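O-methyltransferase (Bacillus halodurans, PDB 2GPY) probably transfers a methyl group from S-adenosylmethionine to a hydroxyl oxygen of an acceptor, as a putative member of the metal-binding O-methyltransferase family. Local coordinates at the interface of chains A and B. Sequence-based numbering; all coordinates share one arbitrary frame. Chains: chain A/B, O-methyltransferase.

The interface of chains A and B. Residues chain A 162, 201, 205-207; chain B 8, 11.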
ATOM      1  N   LEU A 162      -4.031  16.632  -9.209  1.00 51.46           N
ATOM      2  CA  LEU A 162      -3.701  17.088 -10.556  1.00 53.31           C
ATOM      3  C   LEU A 162      -4.931  17.550 -11.360  1.00 53.92           C
ATOM      4  O   LEU A 162      -4.802  17.958 -12.522  1.00 53.87           O
ATOM      5  CB  LEU A 162      -2.913  15.988 -11.296  1.00 53.48           C
ATOM      6  CG  LEU A 162      -3.539  14.612 -11.605  1.00 54.76           C
ATOM      7  CD1 LEU A 162      -2.486  13.689 -12.230  1.00 53.95           C
ATOM      8  CD2 LEU A 162      -4.167  13.945 -10.385  1.00 55.88           C
ATOM      9  N   ILE A 201       2.241   9.827  -7.486  1.00 41.13           N
ATOM     10  CA  ILE A 201       0.825   9.777  -7.787  1.00 41.04           C
ATOM     11  C   ILE A 201       0.435   8.364  -8.201  1.00 41.67           C
ATOM     12  O   ILE A 201       1.116   7.724  -9.029  1.00 40.78           O
ATOM     13  CB  ILE A 201       0.432  10.809  -8.858  1.00 41.94           C
ATOM     14  CG1 ILE A 201       0.657  12.234  -8.320  1.00 40.80           C
ATOM     15  CG2 ILE A 201      -1.035  10.621  -9.288  1.00 41.64           C
ATOM     16  CD1 ILE A 201       0.145  13.284  -9.275  1.00 47.78           C
ATOM     17  N   GLY A 205      -9.085   6.694  -8.258  1.00 42.21           N
ATOM     18  CA  GLY A 205      -9.983   7.760  -8.690  1.00 42.05           C
ATOM     19  C   GLY A 205      -9.299   8.595  -9.756  1.00 42.16           C
ATOM     20  O   GLY A 205      -8.750   8.050 -10.719  1.00 42.01           O
ATOM     21  N   ASP A 206      -9.280   9.913  -9.565  1.00 42.04           N
ATOM     22  CA  ASP A 206      -8.673  10.810 -10.554  1.00 41.64           C
ATOM     23  C   ASP A 206      -7.175  11.072 -10.331  1.00 41.48           C
ATOM     24  O   ASP A 206      -6.582  11.937 -10.988  1.00 41.68           O
ATOM     25  CB  ASP A 206      -9.464  12.119 -10.651  1.00 41.98           C
ATOM     26  CG  ASP A 206     -10.690  11.983 -11.521  1.00 41.92           C
ATOM     27  OD1 ASP A 206     -10.556  11.433 -12.632  1.00 41.87           O
ATOM     28  OD2 ASP A 206     -11.788  12.410 -11.104  1.00 43.35           O
ATOM     29  N   GLY A 207      -6.567  10.294  -9.436  1.00 40.93           N
ATOM     30  CA  GLY A 207      -5.156  10.424  -9.130  1.00 39.81           C
ATOM     31  C   GLY A 207      -5.011  10.871  -7.689  1.00 39.99           C
ATOM     32  O   GLY A 207      -5.555  11.918  -7.298  1.00 39.85           O
TER
ATOM     33  N   LEU B   8      -4.152  12.431 -17.814  1.00 72.92           N
ATOM     34  CA  LEU B   8      -3.865  11.735 -16.519  1.00 73.03           C
ATOM     35  C   LEU B   8      -3.024  10.472 -16.722  1.00 73.02           C
ATOM     36  O   LEU B   8      -1.927  10.357 -16.173  1.00 72.84           O
ATOM     37  CB  LEU B   8      -5.168  11.401 -15.764  1.00 73.06           C
ATOM     38  CG  LEU B   8      -5.140  10.418 -14.573  1.00 73.11           C
ATOM     39  CD1 LEU B   8      -4.182  10.859 -13.461  1.00 72.63           C
ATOM     40  CD2 LEU B   8      -6.547  10.180 -14.011  1.00 73.14           C
ATOM     41  N   TYR B  11       0.198  11.297 -18.143  1.00 70.82           N
ATOM     42  CA  TYR B  11       1.073  11.868 -17.113  1.00 70.12           C
ATOM     43  C   TYR B  11       1.729  10.766 -16.280  1.00 69.55           C
ATOM     44  O   TYR B  11       2.931  10.822 -15.998  1.00 69.48           O
ATOM     45  CB  TYR B  11       0.297  12.838 -16.198  1.00 70.25           C
ATOM     46  CG  TYR B  11       1.087  13.274 -14.974  1.00 70.28           C
ATOM     47  CD1 TYR B  11       1.056  12.521 -13.791  1.00 69.63           C
ATOM     48  CD2 TYR B  11       1.884  14.422 -15.006  1.00 70.15           C
ATOM     49  CE1 TYR B  11       1.795  12.905 -12.674  1.00 69.74           C
ATOM     50  CE2 TYR B  11       2.625  14.816 -13.889  1.00 69.75           C
ATOM     51  CZ  TYR B  11       2.572  14.057 -12.731  1.00 70.13           C
ATOM     52  OH  TYR B  11       3.301  14.446 -11.630  1.00 70.34           O
TER
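A:Leu162 and B:Leu8 meet tip to tip, their side chains crossing at about a right angle with CD1 of A:Leu162 3.5 Å from CD1 of B:Leu8. This is one patch of a two-fold interface between identical chains, repeated with the chains exchanged; it is mainly apolar, with no polar pair across it close enough to bond. Such a pairing may reflect a functional dimer, which the structure alone does not prove.

The aliphatic packing centres on CD1 of A:Leu162. Its CG takes the crowded position between backbone N and carbonyl carbon (chi1 63°), and the extended branch beyond carries CD1 to chain B. There CD1 reaches both B:Leu8 CD1 and, at 4.0 Å, B:Tyr11 CD1; the two directions subtend about 93°, so the methyl bridges the two side chains at a corner.

Contacts with the aromatic ring come from one side. A:Leu162 CD1 lies above the ring plane of B:Tyr11 but outside the CD1 rim, and these two side chains cross obliquely. A:Ile201 CD1 comes from the same side past the CE1 rim, 3.8 Å from ring atom CE1 of B:Tyr11, with the side chains crossing at about a right angle. The phenol oxygen OH of B:Tyr11 is 4.1 Å from A:Ile201 CD1, a van der Waals approach. Within chain A, the CD1 methyls of A:Ile201 and A:Leu162 are 4.0 Å apart, so the two methyls touch and face B:Tyr11 together.

Methyl-to-carbonyl packing completes the patch. With CG anti to the backbone N (chi1 166°), B:Leu8 sets both methyls over one face of the A:Asp206 carbonyl, placing CD2 3.5 Å and CD1 3.6 Å from backbone O. An alanine in place of B:Leu8 would probably open a gap beside this carbonyl and leave A:Leu162 CD1 without its aliphatic partner from chain B. A:Asp206 is also a magnesium ligand; the closest approach of its side chain to B:Leu8 is carboxylate OD1 to CD2, 4.4 Å, beyond the carbonyl packing distance.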